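Local coordinates for putative preprotein translocase, SecG subunit (Thermus thermophilus, PDB 5AWW) that probably takes part in protein export as the small SecG membrane subunit of the preprotein translocase, at an early step of translocation, at residues L13-L18 / V57-V62; V20-V25 / G50-L55; T6-F11 / A67-L72. All coordinates share one frame; numbering follows the deposited sequence.

Contact 1 of 3, residues L13-L18 / V57-V62. With OLC ((2R)-2,3-dihydroxypropyl (9Z)-octadec-9-enoate), chain N.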
loop_
_atom_site.group_PDB
_atom_site.type_symbol
_atom_site.label_atom_id
_atom_site.label_comp_id
_atom_site.label_asym_id
_atom_site.label_seq_id
_atom_site.Cartn_x
_atom_site.Cartn_y
_atom_site.Cartn_z
ATOM N N LEU C 13 -13.947 22.613 -14.093
ATOM C CA LEU C 13 -14.479 22.599 -12.735
ATOM C C LEU C 13 -15.740 21.746 -12.628
ATOM O O LEU C 13 -15.884 20.953 -11.697
ATOM C CB LEU C 13 -14.773 24.030 -12.274
ATOM C CG LEU C 13 -15.517 24.221 -10.953
ATOM C CD1 LEU C 13 -14.712 23.664 -9.792
ATOM C CD2 LEU C 13 -15.829 25.693 -10.738
ATOM N N GLY C 14 -16.647 21.918 -13.585
ATOM C CA GLY C 14 -17.895 21.176 -13.603
ATOM C C GLY C 14 -17.680 19.680 -13.728
ATOM O O GLY C 14 -18.282 18.895 -12.997
ATOM N N VAL C 15 -16.817 19.288 -14.659
ATOM C CA VAL C 15 -16.476 17.886 -14.850
ATOM C C VAL C 15 -15.833 17.340 -13.583
ATOM O O VAL C 15 -16.117 16.216 -13.168
ATOM C CB VAL C 15 -15.524 17.685 -16.055
ATOM C CG1 VAL C 15 -14.974 16.261 -16.078
ATOM C CG2 VAL C 15 -16.242 17.996 -17.360
ATOM N N ALA C 16 -14.981 18.151 -12.963
ATOM C CA ALA C 16 -14.320 17.763 -11.722
ATOM C C ALA C 16 -15.330 17.457 -10.620
ATOM O O ALA C 16 -15.336 16.359 -10.060
ATOM C CB ALA C 16 -13.367 18.852 -11.271
ATOM N N GLY C 17 -16.185 18.431 -10.322
ATOM C CA GLY C 17 -17.172 18.295 -9.267
ATOM C C GLY C 17 -18.148 17.164 -9.519
ATOM O O GLY C 17 -18.485 16.404 -8.609
ATOM N N LEU C 18 -18.604 17.054 -10.762
ATOM C CA LEU C 18 -19.505 15.980 -11.151
ATOM C C LEU C 18 -18.834 14.631 -10.941
ATOM O O LEU C 18 -19.470 13.672 -10.497
ATOM C CB LEU C 18 -19.938 16.143 -12.609
ATOM C CG LEU C 18 -20.868 15.076 -13.186
ATOM C CD1 LEU C 18 -22.124 14.942 -12.341
ATOM C CD2 LEU C 18 -21.217 15.422 -14.621
ATOM N N VAL C 57 -15.907 6.657 -16.514
ATOM C CA VAL C 57 -14.795 6.448 -17.439
ATOM C C VAL C 57 -14.735 7.580 -18.462
ATOM O O VAL C 57 -13.679 8.200 -18.675
ATOM C CB VAL C 57 -14.900 5.102 -18.173
ATOM C CG1 VAL C 57 -13.811 4.995 -19.226
ATOM C CG2 VAL C 57 -14.805 3.952 -17.184
ATOM N N ILE C 58 -15.880 7.857 -19.077
ATOM C CA ILE C 58 -15.989 8.936 -20.053
ATOM C C ILE C 58 -15.558 10.283 -19.475
ATOM O O ILE C 58 -14.801 11.022 -20.103
ATOM C CB ILE C 58 -17.427 9.053 -20.591
ATOM C CG1 ILE C 58 -17.765 7.825 -21.436
ATOM C CG2 ILE C 58 -17.596 10.325 -21.409
ATOM C CD1 ILE C 58 -19.141 7.861 -22.035
ATOM N N LEU C 59 -16.031 10.587 -18.270
ATOM C CA LEU C 59 -15.722 11.861 -17.633
ATOM C C LEU C 59 -14.272 11.920 -17.173
ATOM O O LEU C 59 -13.713 13.001 -16.992
ATOM C CB LEU C 59 -16.659 12.110 -16.453
ATOM C CG LEU C 59 -18.087 12.500 -16.830
ATOM C CD1 LEU C 59 -18.919 12.733 -15.584
ATOM C CD2 LEU C 59 -18.082 13.736 -17.715
ATOM N N GLY C 60 -13.671 10.753 -16.977
ATOM C CA GLY C 60 -12.268 10.675 -16.631
ATOM C C GLY C 60 -11.456 11.062 -17.847
ATOM O O GLY C 60 -10.518 11.862 -17.760
ATOM N N VAL C 61 -11.832 10.501 -18.992
ATOM C CA VAL C 61 -11.159 10.835 -20.241
ATOM C C VAL C 61 -11.342 12.316 -20.575
ATOM O O VAL C 61 -10.396 12.986 -20.982
ATOM C CB VAL C 61 -11.670 9.971 -21.412
ATOM C CG1 VAL C 61 -11.033 10.417 -22.722
ATOM C CG2 VAL C 61 -11.374 8.504 -21.150
ATOM N N VAL C 62 -12.557 12.819 -20.386
ATOM C CA VAL C 62 -12.858 14.222 -20.654
ATOM C C VAL C 62 -12.051 15.136 -19.740
ATOM O O VAL C 62 -11.506 16.143 -20.185
ATOM C CB VAL C 62 -14.365 14.523 -20.486
ATOM C CG1 VAL C 62 -14.619 16.022 -20.473
ATOM C CG2 VAL C 62 -15.164 13.854 -21.588
HETATM C C18 OLC N . -29.402 13.669 -9.036
HETATM C C10 OLC N . -21.585 19.895 -9.606
HETATM C C17 OLC N . -28.067 13.972 -9.684
HETATM C C11 OLC N . -22.014 18.458 -9.788
HETATM C C16 OLC N . -27.486 15.289 -9.178
HETATM C C12 OLC N . -23.403 18.253 -9.191
HETATM C C15 OLC N . -26.074 15.503 -9.715
HETATM C C13 OLC N . -23.975 16.891 -9.571
HETATM C C14 OLC N . -25.422 16.742 -9.107
#

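Contact 2 of 3, residues V20-V25 / G50-L55. With OLC ((2R)-2,3-dihydroxypropyl (9Z)-octadec-9-enoate), chain M; OLC ((2R)-2,3-dihydroxypropyl (9Z)-octadec-9-enoate), chain L.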
loop_
_atom_site.group_PDB
_atom_site.type_symbol
_atom_site.label_atom_id
_atom_site.label_comp_id
_atom_site.label_asym_id
_atom_site.label_seq_id
_atom_site.Cartn_x
_atom_site.Cartn_y
_atom_site.Cartn_z
ATOM N N VAL C 20 -16.438 13.990 -8.774
ATOM C CA VAL C 20 -16.423 13.803 -7.328
ATOM C C VAL C 20 -17.746 13.228 -6.845
ATOM O O VAL C 20 -17.773 12.268 -6.072
ATOM C CB VAL C 20 -16.153 15.123 -6.585
ATOM C CG1 VAL C 20 -16.208 14.909 -5.078
ATOM C CG2 VAL C 20 -14.811 15.691 -6.995
ATOM N N TYR C 21 -18.843 13.819 -7.312
ATOM C CA TYR C 21 -20.175 13.364 -6.935
ATOM C C TYR C 21 -20.377 11.903 -7.320
ATOM O O TYR C 21 -20.802 11.090 -6.501
ATOM C CB TYR C 21 -21.253 14.238 -7.584
ATOM C CG TYR C 21 -22.667 13.839 -7.218
ATOM C CD1 TYR C 21 -23.259 14.302 -6.050
ATOM C CD2 TYR C 21 -23.409 13.001 -8.042
ATOM C CE1 TYR C 21 -24.551 13.938 -5.711
ATOM C CE2 TYR C 21 -24.700 12.632 -7.711
ATOM C CZ TYR C 21 -25.267 13.103 -6.545
ATOM O OH TYR C 21 -26.553 12.736 -6.216
ATOM N N LEU C 22 -20.054 11.575 -8.568
ATOM C CA LEU C 22 -20.222 10.216 -9.074
ATOM C C LEU C 22 -19.402 9.199 -8.290
ATOM O O LEU C 22 -19.887 8.111 -7.984
ATOM C CB LEU C 22 -19.846 10.146 -10.553
ATOM C CG LEU C 22 -20.793 10.814 -11.548
ATOM C CD1 LEU C 22 -20.260 10.644 -12.956
ATOM C CD2 LEU C 22 -22.195 10.239 -11.430
ATOM N N VAL C 23 -18.160 9.553 -7.971
ATOM C CA VAL C 23 -17.290 8.649 -7.223
ATOM C C VAL C 23 -17.803 8.444 -5.795
ATOM O O VAL C 23 -17.880 7.311 -5.315
ATOM C CB VAL C 23 -15.837 9.170 -7.191
ATOM C CG1 VAL C 23 -14.995 8.362 -6.217
ATOM C CG2 VAL C 23 -15.233 9.124 -8.587
ATOM N N LEU C 24 -18.167 9.537 -5.130
ATOM C CA LEU C 24 -18.697 9.468 -3.770
ATOM C C LEU C 24 -19.993 8.657 -3.692
ATOM O O LEU C 24 -20.203 7.904 -2.742
ATOM C CB LEU C 24 -18.927 10.876 -3.215
ATOM C CG LEU C 24 -17.661 11.614 -2.775
ATOM C CD1 LEU C 24 -17.980 13.014 -2.276
ATOM C CD2 LEU C 24 -16.942 10.811 -1.704
ATOM N N VAL C 25 -20.854 8.814 -4.693
ATOM C CA VAL C 25 -22.120 8.087 -4.746
ATOM C C VAL C 25 -21.900 6.580 -4.893
ATOM O O VAL C 25 -22.552 5.781 -4.215
ATOM C CB VAL C 25 -23.012 8.593 -5.904
ATOM C CG1 VAL C 25 -24.107 7.587 -6.229
ATOM C CG2 VAL C 25 -23.611 9.946 -5.558
ATOM N N GLY C 50 -23.648 0.495 -13.588
ATOM C CA GLY C 50 -23.025 0.415 -14.897
ATOM C C GLY C 50 -23.059 1.715 -15.674
ATOM O O GLY C 50 -22.065 2.100 -16.300
ATOM N N GLY C 51 -24.204 2.391 -15.643
ATOM C CA GLY C 51 -24.349 3.672 -16.310
ATOM C C GLY C 51 -23.379 4.692 -15.752
ATOM O O GLY C 51 -22.741 5.439 -16.498
ATOM N N LEU C 52 -23.254 4.706 -14.429
ATOM C CA LEU C 52 -22.329 5.608 -13.757
ATOM C C LEU C 52 -20.886 5.131 -13.899
ATOM O O LEU C 52 -19.960 5.929 -13.814
ATOM C CB LEU C 52 -22.686 5.753 -12.275
ATOM C CG LEU C 52 -23.946 6.538 -11.892
ATOM C CD1 LEU C 52 -25.220 5.744 -12.160
ATOM C CD2 LEU C 52 -23.879 6.967 -10.433
ATOM N N TYR C 53 -20.698 3.830 -14.103
ATOM C CA TYR C 53 -19.374 3.281 -14.388
ATOM C C TYR C 53 -18.854 3.860 -15.702
ATOM O O TYR C 53 -17.786 4.489 -15.757
ATOM C CB TYR C 53 -19.422 1.750 -14.460
ATOM C CG TYR C 53 -18.133 1.093 -14.914
ATOM C CD1 TYR C 53 -17.878 0.870 -16.264
ATOM C CD2 TYR C 53 -17.181 0.678 -13.992
ATOM C CE1 TYR C 53 -16.705 0.268 -16.682
ATOM C CE2 TYR C 53 -16.003 0.074 -14.402
ATOM C CZ TYR C 53 -15.770 -0.129 -15.747
ATOM O OH TYR C 53 -14.602 -0.730 -16.156
ATOM N N ARG C 54 -19.629 3.642 -16.759
ATOM C CA ARG C 54 -19.284 4.118 -18.090
ATOM C C ARG C 54 -19.191 5.644 -18.100
ATOM O O ARG C 54 -18.324 6.223 -18.769
ATOM C CB ARG C 54 -20.318 3.626 -19.109
ATOM C CG ARG C 54 -19.785 3.471 -20.526
ATOM C CD ARG C 54 -20.910 3.123 -21.492
ATOM N NE ARG C 54 -22.082 3.964 -21.269
ATOM C CZ ARG C 54 -22.296 5.130 -21.871
ATOM N NH1 ARG C 54 -21.417 5.599 -22.746
ATOM N NH2 ARG C 54 -23.393 5.826 -21.599
ATOM N N LEU C 55 -20.076 6.289 -17.343
ATOM C CA LEU C 55 -20.073 7.744 -17.248
ATOM C C LEU C 55 -18.807 8.260 -16.573
ATOM O O LEU C 55 -18.258 9.287 -16.972
ATOM C CB LEU C 55 -21.304 8.241 -16.489
ATOM C CG LEU C 55 -21.434 9.758 -16.358
ATOM C CD1 LEU C 55 -21.390 10.423 -17.726
ATOM C CD2 LEU C 55 -22.712 10.123 -15.625
HETATM C C10 OLC M . -16.794 9.418 -25.433
HETATM C C9 OLC M . -17.499 8.771 -26.367
HETATM C C17 OLC M . -12.327 16.732 -25.679
HETATM C C11 OLC M . -15.373 9.893 -25.667
HETATM C C8 OLC M . -18.904 8.346 -26.014
HETATM C C16 OLC M . -12.670 15.529 -24.813
HETATM C C12 OLC M . -15.178 11.269 -25.030
HETATM C C7 OLC M . -19.866 8.618 -27.164
HETATM C C15 OLC M . -12.894 14.289 -25.670
HETATM C C13 OLC M . -14.002 12.011 -25.661
HETATM C C6 OLC M . -21.289 8.745 -26.623
HETATM C C14 OLC M . -13.618 13.236 -24.840
HETATM C C5 OLC M . -21.758 7.457 -25.945
HETATM C C4 OLC M . -23.061 7.679 -25.174
HETATM C C3 OLC M . -23.789 6.387 -24.777
HETATM C C18 OLC L . -6.747 9.240 -19.716
HETATM C C10 OLC L . -10.081 2.957 -15.750
HETATM C C9 OLC L . -10.744 1.807 -15.863
HETATM C C17 OLC L . -6.218 9.141 -18.301
HETATM C C11 OLC L . -10.331 4.099 -16.709
HETATM C C8 OLC L . -11.775 1.617 -16.951
HETATM C C16 OLC L . -6.761 7.906 -17.591
HETATM C C12 OLC L . -10.733 5.360 -15.946
HETATM C C7 OLC L . -11.599 0.257 -17.617
HETATM C C15 OLC L . -8.287 7.906 -17.549
HETATM C C13 OLC L . -10.303 6.617 -16.700
HETATM C C6 OLC L . -12.642 0.042 -18.710
HETATM C C14 OLC L . -8.787 6.644 -16.852
#

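Contact 3 of 3, residues T6-F11 / A67-L72. With OLC ((2R)-2,3-dihydroxypropyl (9Z)-octadec-9-enoate), chain K.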
loop_
_atom_site.group_PDB
_atom_site.type_symbol
_atom_site.label_atom_id
_atom_site.label_comp_id
_atom_site.label_asym_id
_atom_site.label_seq_id
_atom_site.Cartn_x
_atom_site.Cartn_y
_atom_site.Cartn_z
ATOM N N THR C 6 -12.551 31.202 -19.807
ATOM C CA THR C 6 -13.370 31.090 -18.608
ATOM C C THR C 6 -14.371 29.951 -18.745
ATOM O O THR C 6 -14.634 29.235 -17.785
ATOM C CB THR C 6 -14.127 32.395 -18.309
ATOM O OG1 THR C 6 -13.189 33.468 -18.154
ATOM C CG2 THR C 6 -14.949 32.260 -17.036
ATOM N N LEU C 7 -14.920 29.786 -19.946
ATOM C CA LEU C 7 -15.885 28.722 -20.213
ATOM C C LEU C 7 -15.220 27.351 -20.175
ATOM O O LEU C 7 -15.801 26.379 -19.683
ATOM C CB LEU C 7 -16.564 28.939 -21.567
ATOM C CG LEU C 7 -17.578 30.082 -21.657
ATOM C CD1 LEU C 7 -18.057 30.253 -23.087
ATOM C CD2 LEU C 7 -18.749 29.836 -20.721
ATOM N N VAL C 8 -14.001 27.278 -20.703
ATOM C CA VAL C 8 -13.217 26.051 -20.643
ATOM C C VAL C 8 -12.925 25.679 -19.191
ATOM O O VAL C 8 -13.057 24.517 -18.794
ATOM C CB VAL C 8 -11.891 26.190 -21.415
ATOM C CG1 VAL C 8 -11.015 24.963 -21.202
ATOM C CG2 VAL C 8 -12.161 26.408 -22.893
ATOM N N ILE C 9 -12.539 26.673 -18.399
ATOM C CA ILE C 9 -12.239 26.454 -16.991
ATOM C C ILE C 9 -13.488 26.024 -16.233
ATOM O O ILE C 9 -13.429 25.130 -15.390
ATOM C CB ILE C 9 -11.640 27.715 -16.345
ATOM C CG1 ILE C 9 -10.266 28.006 -16.948
ATOM C CG2 ILE C 9 -11.514 27.544 -14.840
ATOM C CD1 ILE C 9 -9.830 29.435 -16.780
ATOM N N LEU C 10 -14.616 26.656 -16.541
ATOM C CA LEU C 10 -15.886 26.290 -15.928
ATOM C C LEU C 10 -16.254 24.854 -16.273
ATOM O O LEU C 10 -16.786 24.127 -15.436
ATOM C CB LEU C 10 -17.000 27.242 -16.368
ATOM C CG LEU C 10 -17.035 28.610 -15.683
ATOM C CD1 LEU C 10 -18.115 29.490 -16.294
ATOM C CD2 LEU C 10 -17.248 28.456 -14.185
ATOM N N PHE C 11 -15.965 24.443 -17.505
ATOM C CA PHE C 11 -16.209 23.062 -17.900
ATOM C C PHE C 11 -15.313 22.109 -17.120
ATOM O O PHE C 11 -15.758 21.052 -16.681
ATOM C CB PHE C 11 -16.000 22.882 -19.401
ATOM C CG PHE C 11 -17.281 22.809 -20.179
ATOM C CD1 PHE C 11 -17.862 23.956 -20.693
ATOM C CD2 PHE C 11 -17.914 21.595 -20.382
ATOM C CE1 PHE C 11 -19.045 23.891 -21.403
ATOM C CE2 PHE C 11 -19.096 21.523 -21.091
ATOM C CZ PHE C 11 -19.661 22.671 -21.601
ATOM N N ALA C 67 -7.453 18.729 -19.066
ATOM C CA ALA C 67 -6.191 19.088 -18.428
ATOM C C ALA C 67 -5.139 19.345 -19.499
ATOM O O ALA C 67 -4.354 20.298 -19.407
ATOM C CB ALA C 67 -5.734 17.996 -17.477
ATOM N N LEU C 68 -5.137 18.498 -20.524
ATOM C CA LEU C 68 -4.228 18.678 -21.650
ATOM C C LEU C 68 -4.568 19.950 -22.436
ATOM O O LEU C 68 -3.674 20.645 -22.923
ATOM C CB LEU C 68 -4.261 17.453 -22.571
ATOM C CG LEU C 68 -3.718 16.144 -21.979
ATOM C CD1 LEU C 68 -3.555 15.066 -23.049
ATOM C CD2 LEU C 68 -2.406 16.382 -21.250
ATOM N N VAL C 69 -5.857 20.258 -22.547
ATOM C CA VAL C 69 -6.304 21.454 -23.258
ATOM C C VAL C 69 -5.852 22.720 -22.535
ATOM O O VAL C 69 -5.270 23.616 -23.149
ATOM C CB VAL C 69 -7.845 21.477 -23.431
ATOM C CG1 VAL C 69 -8.345 22.894 -23.689
ATOM C CG2 VAL C 69 -8.270 20.549 -24.558
ATOM N N ILE C 70 -6.115 22.788 -21.233
ATOM C CA ILE C 70 -5.698 23.936 -20.435
ATOM C C ILE C 70 -4.178 24.059 -20.435
ATOM O O ILE C 70 -3.634 25.165 -20.461
ATOM C CB ILE C 70 -6.215 23.836 -18.990
ATOM C CG1 ILE C 70 -7.741 23.756 -18.985
ATOM C CG2 ILE C 70 -5.754 25.029 -18.167
ATOM C CD1 ILE C 70 -8.340 23.602 -17.611
ATOM N N GLY C 71 -3.498 22.917 -20.423
ATOM C CA GLY C 71 -2.050 22.898 -20.520
ATOM C C GLY C 71 -1.530 23.468 -21.830
ATOM O O GLY C 71 -0.527 24.178 -21.850
ATOM N N LEU C 72 -2.213 23.165 -22.929
ATOM C CA LEU C 72 -1.768 23.623 -24.242
ATOM C C LEU C 72 -2.253 25.031 -24.570
ATOM O O LEU C 72 -1.917 25.577 -25.621
ATOM C CB LEU C 72 -2.237 22.657 -25.335
ATOM C CG LEU C 72 -1.526 21.304 -25.415
ATOM C CD1 LEU C 72 -2.110 20.462 -26.537
ATOM C CD2 LEU C 72 -0.029 21.494 -25.607
HETATM C C18 OLC K . -6.719 34.232 -16.873
HETATM C C10 OLC K . -14.160 30.170 -11.736
HETATM C C9 OLC K . -15.430 29.895 -11.455
HETATM C C17 OLC K . -8.181 33.847 -16.954
HETATM C C11 OLC K . -13.810 30.743 -13.088
HETATM C C8 OLC K . -15.805 29.315 -10.112
HETATM C C16 OLC K . -8.759 33.596 -15.566
HETATM C C12 OLC K . -12.573 31.624 -12.986
HETATM C C7 OLC K . -17.134 29.895 -9.650
HETATM C C15 OLC K . -10.166 33.020 -15.666
HETATM C C13 OLC K . -11.998 31.890 -14.372
HETATM C C6 OLC K . -17.622 29.177 -8.399
HETATM C C14 OLC K . -10.730 32.727 -14.283
#

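Contact 1 of 3, residues L13-L18 / V57-V62
Leu59 O lies against carbon here: Val15 CG1 rests 3.6 Å from Leu59 O, with no hydrogen bond running between residues 13-18 and 57-62. All else across the interface is apolar packing. Val15 splits its two methyls between two neighbours. With CG1 anti to the backbone N (chi1 169°), that methyl comes down on the backbone of Leu59, while CG2 turns to Val62 and lies 4.0 Å from Val62 CG1; the two valines meet at about a right angle. One turn further along, Leu18 packs on the side chain of Leu59. Leu18 CD2 touches Leu59 CD1 at 3.7 Å, the side chains again roughly perpendicular, and Leu18 CG adds to the same methyl. Leu18 turns its second branch elsewhere: CD1 lies 3.9 Å from C13 of a monoolein chain, so this residue joins the helix pair to bound lipid. The partners recur at a spacing of three residues on both helices, Val15 and Leu18 against Leu59 and Val62. Beyond the two segments, Phe63 and Leu66 also cover Val15, and Leu19 and Leu22 cover Leu59. Leu13, Ala16 and Val57 pack on a chain of another protein of the assembly. The local axes approach to 9.9 Å at 145° between their directions, and CA atoms come closest at Val15 and Leu59. This is the packing of an antiparallel two-helix transmembrane hairpin, consistent with the predicted membrane-spanning helices of SecG.

Contact 2 of 3, residues V20-V25 / G50-L55
Helical residues 20-25 and 50-55 run antiparallel at 140°, their axes 10.5 Å apart, with Leu22 and Leu52 nearest in backbone at 6.9 Å between CA atoms. Leu22 carries the contact by opening its isobutyl fork between two leucines. Its CG stands anti to the carbonyl carbon (chi1 -71°) and the chain extends across the gap, so each methyl has a target of its own: Leu22 CD1 meets Leu55 CD2 at 3.7 Å, the two side chains crossing at about a right angle, and Leu22 CD2 meets Leu52 CD2 at 3.8 Å on a slanting approach. A looser touch, Val25 CG1 to Leu52 CD2 at 4.3 Å, extends the apolar strip by one turn. Val25 has another role within its own helix, where CG2 sits 3.6 Å above one face of the Tyr21 ring, offset toward the rim. On helix 50-55, Tyr53 meets both lipid and protein: its hydroxyl lies by C6 and C7 of one monoolein chain, and its ring meets an aromatic side chain of another protein chain. C3 of a second monoolein lies obliquely by the Arg54 guanidinium. Leu52 O takes a hydrogen bond from Thr56 OG1 within its own helix and a weak one from Gln26 NE2, just past the end of helix 3-25. The pair stands at the end of helices 3-25 and 50-72 next to the non-helical connection between them; Thr56 and Leu59 continue the packing on Leu22, while a chain of another protein hydrogen-bonds Val23 O and Leu24 O.

Contact 3 of 3, residues T6-F11 / A67-L72
Apolar packing joins the two helices here, and it converges on one methyl: Val8 CG1 has Ile70 CG1 at 4.1 Å and Val69 CG1 at 4.2 Å. Held anti to the backbone N (chi1 173°), CG1 projects across to helix 67-72. Val8 and Ile70 slide past each other in opposite directions, whereas Val8 and Val69 meet at a slant. No hydrogen bond crosses, and the summed buried surface is a modest 119 Å². Tyr5 and Tyr12 of helix 3-25 also lie against Ile70, and a chain of another protein packs on Ile9 and Ile70.

Lipid contacts fall on helix 6-11. A monoolein chain lies along it, touching Leu10 CD2 through its C9 at 3.6 Å and Ile9 CD1 through its C15 at 3.8 Å, while Thr6 CG2 borders C13. The tail from C9 to C15 is met by side chains of about one helical turn, Thr6 to Leu10.

Polar contacts are local to the N-terminal part of the chain. Thr6 OG1 hydrogen-bonds to Asp2 O, just before the helix, which satisfies the hydroxyl beside the hydrocarbon tail. Leu7 O lies in the plane of the Phe11 ring, at its edge.

Light valine and isoleucine packing with a lipid tail along helix 3-25 is consistent with an antiparallel transmembrane helix pair of the SecG family, at its end near the chain termini.

From the N terminus, helix 3-25 supplies residues 6-11, 13-18 and 20-25 in turn to contacts 3, 1 and 2. The chain then passes through a long non-helical connection and returns as helix 50-72, which gives 50-55, 57-62 and 67-72 in the reverse order. The three closures are therefore concentric: contact 2 closes the shortest loop, contact 1 contains it, and contact 3 contains both. None crosses another. Contacts 1 and 2 touch through Leu59 and Leu22, with centres about 10 Å apart, whereas the centres of contacts 2 and 3 are about 22 Å apart. Together they join the two helices from the connecting loop to the chain termini.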